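Local coordinates for protein ferritin light chain (Trichoplusia ni, PDB 1Z6O) that stores iron in a soluble, non-toxic form as part of a secreted shell of 12 light and 12 heavy chains, the light chain probably facilitating nucleation of the ferrihydrite core, at residues N36-K46 against D99-M109; A140-T148 against I159-I168. All coordinates share one frame; numbering follows the deposited sequence.

Contact 1 (N36-K46 against D99-M109); sequences NVATELQAYAK and DKMNFDQHSTM
Glu40 OE1 is gripped by two donors of Thr108: the backbone N donates at 2.7 Å, nearly straight, on the syn lone pair, and Thr108 OG1 donates at 3.0 Å from above the carboxylate plane. Ser107 OG takes the syn side of the other oxygen, Glu40 OE2, at 2.8 Å. Bent at chi2 (-63°), the glutamate chain turns its carboxylate to the loop. A water given a proton by Thr39 OG1 donates in turn to Glu40 OE1 and His106 O. Thr108 OG1 probably also bonds Tyr142 of helix 122-148.

Residues 99-109 belong to the long loop between helices 70-96 and 122-148 of the ferritin four-helix bundle and lie over the first turns of helix 37-61. Where the loop segment begins, Gln42 of the helix, extended beyond CG (chi2 176°), splits its amide: NE2 gives a weak bond to Asp99 OD2 at 2.9 Å and OE1 receives a weak one from Asn102 N. The side chain of Met101 runs past Gln42 in the opposite direction; its CE ends 3.3 Å from Gln42 O and also touches Ala45 CB. Gln105 lays its amide beside Thr39, CD to CB 3.7 Å, while NE2 bonds the backbone O of His106 in the carbonyl plane. Fully extended Lys46 passes the backbone O atoms of Phe103 and Gln105 with its CD, and its NZ stops 3.1 Å from His106 CE1.

Contact 2 (A140-T148 against I159-I168); sequences AFYIHREAT and IAQYLEEEFI. With CA (calcium ion), chain Z; FE (Fe (III) ion), chain Y.
Two neighbouring, nearly antiparallel helices of the ferritin four-helix bundle, 122-148 and 157-190, pack here beside a calcium site shared between subunits. Their segments cross at -157°, with axes 9.2 Å apart at closest approach. The polar link is between His144 and Glu164: NE2 donates to OE2 at 2.7 Å and 173°, the carboxylate oxygen lying in the ring plane and being met on its anti side. Ring and carboxylate are nearly coplanar. With CG anti to the backbone N (chi1 -174°), the imidazole reaches across the interface and sits as a knob among Ala160, Leu163, Glu164 and Ile168.

The other oxygen, Glu164 OE1, binds calcium, as does Gln161 OE1 at 2.5 Å. His144 is thus a second-shell residue; its straight bond to OE2, with calcium on OE1, would hold the carboxylate's rotation, and the calcium may in turn polarise the bond. Gln161 and Glu164 of two other light chains complete the site; Glu165 OE2 binds iron together with Glu165 of the same two chains.

Around the histidine the contact is apolar. Leu163 CD1 lies against the backbone of helix 122-148, 3.6 Å from His144 N, and touches Ile143 CG2 and His144 CB, the leucine and isoleucine side chains crossing at about a right angle. Ala140 CB meets Ile168 CG1 at 4.0 Å, Phe141 turns a ring edge to Ile168 CG2, and Thr148 CG2 rests 3.6 Å from Ala160 CB. Carboxylates from three subunits converging on metal ions in this way are typical of the threefold channels of ferritin shells.

Overall arrangement
Contacts 1 and 2 follow one another along the chain, their centres about 14 Å apart, and helix 37-61 lies between the loop 99-109 and the helix pair of contact 2. The short Thr108-Tyr142 link (OG1 to OH 2.5 Å, a probable hydrogen bond) joins them, and Tyr142 CE2 packs 3.7 Å from Glu40 CD. A second probable hydrogen bond runs from Asn36 N to Glu146 OE2 at 3.1 Å, while Tyr44 OH packs on Ala140 CB. The metals belong to contact 2, where light chains meet one another; contact 1 instead has the Ferritin heavy chain packed against Met101 and Phe103.

Contact 1 (N36-K46 against D99-M109)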
loop_
_atom_site.group_PDB
_atom_site.type_symbol
_atom_site.label_atom_id
_atom_site.label_comp_id
_atom_site.label_asym_id
_atom_site.label_seq_id
_atom_site.Cartn_x
_atom_site.Cartn_y
_atom_site.Cartn_z
ATOM N N ASN A 36 -19.517 12.614 -58.852
ATOM C CA ASN A 36 -20.636 12.452 -57.942
ATOM C C ASN A 36 -20.226 12.066 -56.531
ATOM O O ASN A 36 -21.083 11.692 -55.736
ATOM C CB ASN A 36 -21.562 11.359 -58.469
ATOM C CG ASN A 36 -22.087 11.661 -59.853
ATOM O OD1 ASN A 36 -22.597 12.750 -60.107
ATOM N ND2 ASN A 36 -21.972 10.694 -60.756
ATOM N N VAL A 37 -18.942 12.152 -56.207
ATOM C CA VAL A 37 -18.529 11.720 -54.882
ATOM C C VAL A 37 -19.207 12.480 -53.750
ATOM O O VAL A 37 -19.671 11.866 -52.796
ATOM C CB VAL A 37 -16.988 11.780 -54.699
ATOM C CG1 VAL A 37 -16.498 13.206 -54.719
ATOM C CG2 VAL A 37 -16.606 11.138 -53.370
ATOM N N ALA A 38 -19.293 13.804 -53.856
ATOM C CA ALA A 38 -19.896 14.587 -52.781
ATOM C C ALA A 38 -21.368 14.258 -52.567
ATOM O O ALA A 38 -21.814 14.086 -51.428
ATOM C CB ALA A 38 -19.711 16.088 -53.050
ATOM N N THR A 39 -22.137 14.156 -53.646
ATOM C CA THR A 39 -23.549 13.841 -53.478
ATOM C C THR A 39 -23.732 12.387 -53.050
ATOM O O THR A 39 -24.648 12.078 -52.283
ATOM C CB THR A 39 -24.361 14.117 -54.779
ATOM O OG1 THR A 39 -23.753 13.428 -55.871
ATOM C CG2 THR A 39 -24.379 15.616 -55.090
ATOM N N GLU A 40 -22.876 11.488 -53.533
ATOM C CA GLU A 40 -22.999 10.080 -53.127
ATOM C C GLU A 40 -22.730 9.920 -51.623
ATOM O O GLU A 40 -23.364 9.100 -50.963
ATOM C CB GLU A 40 -22.022 9.193 -53.908
ATOM C CG GLU A 40 -22.430 8.988 -55.361
ATOM C CD GLU A 40 -23.761 8.260 -55.498
ATOM O OE1 GLU A 40 -24.502 8.573 -56.456
ATOM O OE2 GLU A 40 -24.066 7.371 -54.663
ATOM N N LEU A 41 -21.791 10.694 -51.086
ATOM C CA LEU A 41 -21.502 10.592 -49.656
ATOM C C LEU A 41 -22.732 11.044 -48.862
ATOM O O LEU A 41 -23.082 10.447 -47.842
ATOM C CB LEU A 41 -20.282 11.441 -49.294
ATOM C CG LEU A 41 -19.724 11.157 -47.891
ATOM C CD1 LEU A 41 -19.232 9.697 -47.820
ATOM C CD2 LEU A 41 -18.582 12.133 -47.573
ATOM N N GLN A 42 -23.401 12.098 -49.326
ATOM C CA GLN A 42 -24.612 12.557 -48.646
ATOM C C GLN A 42 -25.688 11.471 -48.708
ATOM O O GLN A 42 -26.375 11.212 -47.717
ATOM C CB GLN A 42 -25.153 13.831 -49.302
ATOM C CG GLN A 42 -24.264 15.054 -49.098
ATOM C CD GLN A 42 -24.792 16.259 -49.855
ATOM O OE1 GLN A 42 -25.976 16.555 -49.796
ATOM N NE2 GLN A 42 -23.915 16.959 -50.554
ATOM N N ALA A 43 -25.853 10.846 -49.872
ATOM C CA ALA A 43 -26.856 9.786 -50.007
ATOM C C ALA A 43 -26.481 8.561 -49.154
ATOM O O ALA A 43 -27.346 7.777 -48.771
ATOM C CB ALA A 43 -27.006 9.368 -51.496
ATOM N N TYR A 44 -25.193 8.394 -48.867
ATOM C CA TYR A 44 -24.735 7.261 -48.052
ATOM C C TYR A 44 -25.148 7.490 -46.589
ATOM O O TYR A 44 -25.485 6.542 -45.877
ATOM C CB TYR A 44 -23.207 7.113 -48.170
ATOM C CG TYR A 44 -22.668 5.743 -47.767
ATOM C CD1 TYR A 44 -23.365 4.568 -48.086
ATOM C CD2 TYR A 44 -21.425 5.621 -47.150
ATOM C CE1 TYR A 44 -22.820 3.301 -47.806
ATOM C CE2 TYR A 44 -20.873 4.363 -46.861
ATOM C CZ TYR A 44 -21.574 3.211 -47.195
ATOM O OH TYR A 44 -21.017 1.972 -46.922
ATOM N N ALA A 45 -25.125 8.746 -46.137
ATOM C CA ALA A 45 -25.567 9.048 -44.771
ATOM C C ALA A 45 -27.063 8.726 -44.699
ATOM O O ALA A 45 -27.555 8.176 -43.717
ATOM C CB ALA A 45 -25.345 10.532 -44.446
ATOM N N LYS A 46 -27.782 9.078 -45.756
ATOM C CA LYS A 46 -29.220 8.839 -45.814
ATOM C C LYS A 46 -29.543 7.344 -45.789
ATOM O O LYS A 46 -30.511 6.919 -45.148
ATOM C CB LYS A 46 -29.787 9.489 -47.079
ATOM C CG LYS A 46 -31.272 9.253 -47.311
ATOM C CD LYS A 46 -31.698 9.905 -48.623
ATOM C CE LYS A 46 -33.045 9.393 -49.086
ATOM N NZ LYS A 46 -33.439 10.036 -50.366
ATOM N N ASP A 99 -18.711 20.769 -47.578
ATOM C CA ASP A 99 -19.988 20.629 -48.267
ATOM C C ASP A 99 -21.091 20.780 -47.216
ATOM O O ASP A 99 -20.823 21.102 -46.054
ATOM C CB ASP A 99 -20.015 19.241 -48.923
ATOM C CG ASP A 99 -21.100 19.083 -49.980
ATOM O OD1 ASP A 99 -21.800 20.062 -50.314
ATOM O OD2 ASP A 99 -21.241 17.944 -50.482
ATOM N N LYS A 100 -22.336 20.596 -47.623
ATOM C CA LYS A 100 -23.426 20.667 -46.667
ATOM C C LYS A 100 -24.324 19.477 -46.919
ATOM O O LYS A 100 -24.509 19.049 -48.058
ATOM C CB LYS A 100 -24.202 21.975 -46.789
ATOM C CG LYS A 100 -25.035 22.143 -48.014
ATOM C CD LYS A 100 -25.816 23.446 -47.888
ATOM C CE LYS A 100 -26.551 23.793 -49.168
ATOM N NZ LYS A 100 -27.151 25.155 -49.094
ATOM N N MET A 101 -24.867 18.935 -45.845
ATOM C CA MET A 101 -25.714 17.765 -45.932
ATOM C C MET A 101 -27.094 18.101 -46.486
ATOM O O MET A 101 -27.700 19.085 -46.096
ATOM C CB MET A 101 -25.840 17.138 -44.540
ATOM C CG MET A 101 -26.708 15.902 -44.482
ATOM S SD MET A 101 -26.050 14.564 -45.523
ATOM C CE MET A 101 -27.464 13.504 -45.569
ATOM N N ASN A 102 -27.572 17.278 -47.410
ATOM C CA ASN A 102 -28.904 17.448 -47.999
ATOM C C ASN A 102 -29.588 16.104 -47.739
ATOM O O ASN A 102 -29.192 15.093 -48.309
ATOM C CB ASN A 102 -28.770 17.703 -49.506
ATOM C CG ASN A 102 -30.106 17.671 -50.233
ATOM O OD1 ASN A 102 -31.153 17.386 -49.645
ATOM N ND2 ASN A 102 -30.069 17.952 -51.530
ATOM N N PHE A 103 -30.604 16.082 -46.883
ATOM C CA PHE A 103 -31.260 14.817 -46.561
ATOM C C PHE A 103 -32.161 14.223 -47.635
ATOM O O PHE A 103 -32.728 13.148 -47.443
ATOM C CB PHE A 103 -32.040 14.938 -45.248
ATOM C CG PHE A 103 -31.152 15.123 -44.047
ATOM C CD1 PHE A 103 -30.689 16.384 -43.699
ATOM C CD2 PHE A 103 -30.740 14.028 -43.301
ATOM C CE1 PHE A 103 -29.821 16.556 -42.615
ATOM C CE2 PHE A 103 -29.872 14.188 -42.214
ATOM C CZ PHE A 103 -29.415 15.454 -41.875
ATOM N N ASP A 104 -32.292 14.906 -48.761
ATOM C CA ASP A 104 -33.122 14.376 -49.836
ATOM C C ASP A 104 -32.259 14.017 -51.044
ATOM O O ASP A 104 -32.768 13.862 -52.151
ATOM C CB ASP A 104 -34.173 15.398 -50.257
ATOM C CG ASP A 104 -35.454 14.738 -50.774
ATOM O OD1 ASP A 104 -35.390 13.579 -51.247
ATOM O OD2 ASP A 104 -36.527 15.380 -50.707
ATOM N N GLN A 105 -30.954 13.885 -50.835
ATOM C CA GLN A 105 -30.055 13.557 -51.935
ATOM C C GLN A 105 -30.173 12.088 -52.300
ATOM O O GLN A 105 -30.158 11.218 -51.435
ATOM C CB GLN A 105 -28.604 13.871 -51.557
ATOM C CG GLN A 105 -27.618 13.600 -52.677
ATOM C CD GLN A 105 -27.929 14.418 -53.927
ATOM O OE1 GLN A 105 -27.959 15.643 -53.875
ATOM N NE2 GLN A 105 -28.168 13.738 -55.050
ATOM N N HIS A 106 -30.286 11.804 -53.588
ATOM C CA HIS A 106 -30.397 10.424 -54.034
ATOM C C HIS A 106 -29.093 9.936 -54.629
ATOM O O HIS A 106 -28.276 10.724 -55.100
ATOM C CB HIS A 106 -31.521 10.297 -55.065
ATOM C CG HIS A 106 -32.873 10.623 -54.513
ATOM N ND1 HIS A 106 -33.473 9.870 -53.526
ATOM C CD2 HIS A 106 -33.720 11.647 -54.772
ATOM C CE1 HIS A 106 -34.630 10.416 -53.200
ATOM N NE2 HIS A 106 -34.804 11.496 -53.940
ATOM N N SER A 107 -28.896 8.625 -54.583
ATOM C CA SER A 107 -27.707 8.003 -55.134
ATOM C C SER A 107 -27.955 7.744 -56.618
ATOM O O SER A 107 -29.098 7.600 -57.036
ATOM C CB SER A 107 -27.449 6.664 -54.443
ATOM O OG SER A 107 -26.399 5.962 -55.086
ATOM N N THR A 108 -26.891 7.680 -57.408
ATOM C CA THR A 108 -27.036 7.393 -58.830
ATOM C C THR A 108 -26.936 5.889 -59.011
ATOM O O THR A 108 -27.358 5.350 -60.030
ATOM C CB THR A 108 -25.920 8.028 -59.671
ATOM O OG1 THR A 108 -24.661 7.484 -59.266
ATOM C CG2 THR A 108 -25.900 9.533 -59.492
ATOM N N MET A 109 -26.374 5.207 -58.020
ATOM C CA MET A 109 -26.226 3.764 -58.120
ATOM C C MET A 109 -27.595 3.123 -58.259
ATOM O O MET A 109 -28.450 3.234 -57.375
ATOM C CB MET A 109 -25.506 3.195 -56.903
ATOM C CG MET A 109 -25.007 1.780 -57.123
ATOM S SD MET A 109 -24.261 1.077 -55.654
ATOM C CE MET A 109 -25.602 1.184 -54.637
HETATM O O HOH W 1 -20.393 15.626 -49.552
HETATM O O HOH W 2 -25.262 11.206 -56.300
HETATM O O HOH W 3 -26.994 17.506 -52.406
#

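Contact 2 (A140-T148 against I159-I168)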
loop_
_atom_site.group_PDB
_atom_site.type_symbol
_atom_site.label_atom_id
_atom_site.label_comp_id
_atom_site.label_asym_id
_atom_site.label_seq_id
_atom_site.Cartn_x
_atom_site.Cartn_y
_atom_site.Cartn_z
ATOM N N ALA A 140 -20.319 1.419 -50.643
ATOM C CA ALA A 140 -19.010 1.985 -50.310
ATOM C C ALA A 140 -18.031 1.727 -51.463
ATOM O O ALA A 140 -17.220 2.588 -51.787
ATOM C CB ALA A 140 -18.456 1.378 -49.002
ATOM N N PHE A 141 -18.094 0.543 -52.071
ATOM C CA PHE A 141 -17.207 0.224 -53.201
ATOM C C PHE A 141 -17.469 1.209 -54.347
ATOM O O PHE A 141 -16.551 1.670 -55.019
ATOM C CB PHE A 141 -17.478 -1.195 -53.726
ATOM C CG PHE A 141 -16.784 -2.299 -52.948
ATOM C CD1 PHE A 141 -16.263 -2.071 -51.671
ATOM C CD2 PHE A 141 -16.668 -3.575 -53.507
ATOM C CE1 PHE A 141 -15.629 -3.112 -50.953
ATOM C CE2 PHE A 141 -16.040 -4.618 -52.804
ATOM C CZ PHE A 141 -15.519 -4.381 -51.519
ATOM N N TYR A 142 -18.740 1.507 -54.570
ATOM C CA TYR A 142 -19.146 2.424 -55.637
ATOM C C TYR A 142 -18.606 3.845 -55.404
ATOM O O TYR A 142 -18.048 4.467 -56.305
ATOM C CB TYR A 142 -20.673 2.447 -55.708
ATOM C CG TYR A 142 -21.221 3.374 -56.759
ATOM C CD1 TYR A 142 -21.171 3.031 -58.107
ATOM C CD2 TYR A 142 -21.785 4.598 -56.407
ATOM C CE1 TYR A 142 -21.672 3.888 -59.085
ATOM C CE2 TYR A 142 -22.289 5.465 -57.375
ATOM C CZ TYR A 142 -22.228 5.101 -58.712
ATOM O OH TYR A 142 -22.729 5.944 -59.677
ATOM N N ILE A 143 -18.774 4.366 -54.196
ATOM C CA ILE A 143 -18.282 5.714 -53.897
ATOM C C ILE A 143 -16.757 5.757 -54.000
ATOM O O ILE A 143 -16.173 6.731 -54.495
ATOM C CB ILE A 143 -18.728 6.150 -52.485
ATOM C CG1 ILE A 143 -20.259 6.146 -52.418
ATOM C CG2 ILE A 143 -18.201 7.558 -52.159
ATOM C CD1 ILE A 143 -20.799 6.384 -50.998
ATOM N N HIS A 144 -16.113 4.690 -53.538
ATOM C CA HIS A 144 -14.657 4.589 -53.585
ATOM C C HIS A 144 -14.188 4.648 -55.052
ATOM O O HIS A 144 -13.234 5.353 -55.390
ATOM C CB HIS A 144 -14.234 3.267 -52.927
ATOM C CG HIS A 144 -12.753 3.100 -52.774
ATOM N ND1 HIS A 144 -11.924 2.780 -53.829
ATOM C CD2 HIS A 144 -11.958 3.175 -51.675
ATOM C CE1 HIS A 144 -10.682 2.660 -53.388
ATOM N NE2 HIS A 144 -10.676 2.894 -52.084
ATOM N N ARG A 145 -14.867 3.908 -55.921
ATOM C CA ARG A 145 -14.518 3.893 -57.344
ATOM C C ARG A 145 -14.776 5.273 -57.985
ATOM O O ARG A 145 -14.015 5.744 -58.840
ATOM C CB ARG A 145 -15.347 2.818 -58.068
ATOM C CG ARG A 145 -14.894 2.603 -59.496
ATOM C CD ARG A 145 -15.642 1.481 -60.217
ATOM N NE ARG A 145 -15.090 1.381 -61.563
ATOM C CZ ARG A 145 -14.938 0.256 -62.243
ATOM N NH1 ARG A 145 -15.305 -0.909 -61.714
ATOM N NH2 ARG A 145 -14.385 0.302 -63.448
ATOM N N GLU A 146 -15.857 5.917 -57.568
ATOM C CA GLU A 146 -16.184 7.243 -58.083
ATOM C C GLU A 146 -15.100 8.246 -57.658
ATOM O O GLU A 146 -14.770 9.171 -58.395
ATOM C CB GLU A 146 -17.552 7.665 -57.534
ATOM C CG GLU A 146 -18.081 8.985 -58.044
ATOM C CD GLU A 146 -18.340 8.984 -59.547
ATOM O OE1 GLU A 146 -18.695 7.910 -60.105
ATOM O OE2 GLU A 146 -18.196 10.070 -60.153
ATOM N N ALA A 147 -14.530 8.055 -56.471
ATOM C CA ALA A 147 -13.506 8.966 -55.972
ATOM C C ALA A 147 -12.115 8.790 -56.567
ATOM O O ALA A 147 -11.325 9.729 -56.588
ATOM C CB ALA A 147 -13.393 8.824 -54.438
ATOM N N THR A 148 -11.807 7.599 -57.059
ATOM C CA THR A 148 -10.442 7.349 -57.495
ATOM C C THR A 148 -10.283 6.689 -58.843
ATOM O O THR A 148 -9.175 6.327 -59.210
ATOM C CB THR A 148 -9.735 6.410 -56.474
ATOM O OG1 THR A 148 -10.472 5.178 -56.383
ATOM C CG2 THR A 148 -9.681 7.044 -55.099
ATOM N N ILE A 159 -11.376 10.768 -49.400
ATOM C CA ILE A 159 -12.645 10.036 -49.309
ATOM C C ILE A 159 -12.361 8.530 -49.404
ATOM O O ILE A 159 -12.956 7.727 -48.684
ATOM C CB ILE A 159 -13.616 10.419 -50.459
ATOM C CG1 ILE A 159 -14.072 11.875 -50.303
ATOM C CG2 ILE A 159 -14.823 9.461 -50.464
ATOM C CD1 ILE A 159 -14.765 12.182 -48.956
ATOM N N ALA A 160 -11.451 8.139 -50.294
ATOM C CA ALA A 160 -11.123 6.718 -50.432
ATOM C C ALA A 160 -10.590 6.116 -49.123
ATOM O O ALA A 160 -11.040 5.051 -48.695
ATOM C CB ALA A 160 -10.099 6.518 -51.561
ATOM N N GLN A 161 -9.639 6.797 -48.485
ATOM C CA GLN A 161 -9.057 6.293 -47.235
ATOM C C GLN A 161 -10.102 6.303 -46.114
ATOM O O GLN A 161 -10.123 5.402 -45.273
ATOM C CB GLN A 161 -7.830 7.135 -46.836
ATOM C CG GLN A 161 -7.323 6.879 -45.404
ATOM C CD GLN A 161 -6.495 5.593 -45.219
ATOM O OE1 GLN A 161 -6.529 4.653 -46.033
ATOM N NE2 GLN A 161 -5.752 5.550 -44.119
ATOM N N TYR A 162 -10.958 7.323 -46.094
ATOM C CA TYR A 162 -12.026 7.394 -45.085
ATOM C C TYR A 162 -12.935 6.158 -45.226
ATOM O O TYR A 162 -13.258 5.491 -44.238
ATOM C CB TYR A 162 -12.848 8.676 -45.285
ATOM C CG TYR A 162 -14.129 8.742 -44.472
ATOM C CD1 TYR A 162 -14.106 8.681 -43.077
ATOM C CD2 TYR A 162 -15.360 8.905 -45.102
ATOM C CE1 TYR A 162 -15.297 8.786 -42.326
ATOM C CE2 TYR A 162 -16.545 9.015 -44.366
ATOM C CZ TYR A 162 -16.504 8.953 -42.987
ATOM O OH TYR A 162 -17.681 9.056 -42.283
ATOM N N LEU A 163 -13.344 5.841 -46.453
ATOM C CA LEU A 163 -14.192 4.668 -46.672
ATOM C C LEU A 163 -13.452 3.381 -46.309
ATOM O O LEU A 163 -14.020 2.488 -45.680
ATOM C CB LEU A 163 -14.655 4.595 -48.136
ATOM C CG LEU A 163 -15.623 5.706 -48.567
ATOM C CD1 LEU A 163 -15.801 5.673 -50.089
ATOM C CD2 LEU A 163 -16.976 5.515 -47.847
ATOM N N GLU A 164 -12.185 3.283 -46.704
ATOM C CA GLU A 164 -11.390 2.093 -46.413
ATOM C C GLU A 164 -11.291 1.830 -44.920
ATOM O O GLU A 164 -11.509 0.711 -44.462
ATOM C CB GLU A 164 -9.969 2.240 -46.991
ATOM C CG GLU A 164 -9.937 2.129 -48.525
ATOM C CD GLU A 164 -8.605 2.537 -49.149
ATOM O OE1 GLU A 164 -7.618 2.765 -48.418
ATOM O OE2 GLU A 164 -8.547 2.631 -50.391
ATOM N N GLU A 165 -10.977 2.876 -44.166
ATOM C CA GLU A 165 -10.793 2.765 -42.724
ATOM C C GLU A 165 -12.063 2.634 -41.884
ATOM O O GLU A 165 -12.131 1.822 -40.964
ATOM C CB GLU A 165 -10.027 3.990 -42.216
ATOM C CG GLU A 165 -8.599 4.110 -42.714
ATOM C CD GLU A 165 -7.656 3.205 -41.947
ATOM O OE1 GLU A 165 -7.971 2.904 -40.779
ATOM O OE2 GLU A 165 -6.603 2.811 -42.497
ATOM N N GLU A 166 -13.066 3.438 -42.198
ATOM C CA GLU A 166 -14.278 3.458 -41.390
ATOM C C GLU A 166 -15.422 2.567 -41.819
ATOM O O GLU A 166 -16.337 2.336 -41.036
ATOM C CB GLU A 166 -14.788 4.900 -41.298
ATOM C CG GLU A 166 -13.770 5.863 -40.723
ATOM C CD GLU A 166 -13.313 5.449 -39.336
ATOM O OE1 GLU A 166 -14.184 5.211 -38.468
ATOM O OE2 GLU A 166 -12.086 5.358 -39.114
ATOM N N PHE A 167 -15.391 2.071 -43.050
ATOM C CA PHE A 167 -16.495 1.243 -43.521
ATOM C C PHE A 167 -16.100 -0.104 -44.102
ATOM O O PHE A 167 -16.550 -1.154 -43.651
ATOM C CB PHE A 167 -17.299 1.999 -44.589
ATOM C CG PHE A 167 -17.964 3.245 -44.070
ATOM C CD1 PHE A 167 -17.256 4.447 -43.981
ATOM C CD2 PHE A 167 -19.268 3.193 -43.583
ATOM C CE1 PHE A 167 -17.841 5.585 -43.404
ATOM C CE2 PHE A 167 -19.862 4.321 -43.002
ATOM C CZ PHE A 167 -19.142 5.520 -42.912
ATOM N N ILE A 168 -15.253 -0.046 -45.118
ATOM C CA ILE A 168 -14.842 -1.220 -45.865
ATOM C C ILE A 168 -14.235 -2.382 -45.079
ATOM O O ILE A 168 -14.633 -3.531 -45.278
ATOM C CB ILE A 168 -13.930 -0.752 -47.027
ATOM C CG1 ILE A 168 -14.801 0.026 -48.031
ATOM C CG2 ILE A 168 -13.231 -1.940 -47.702
ATOM C CD1 ILE A 168 -14.013 0.791 -49.110
HETATM CA CA CA Z . -5.616 2.721 -47.386
HETATM FE FE FE Y . -4.894 2.339 -41.216
#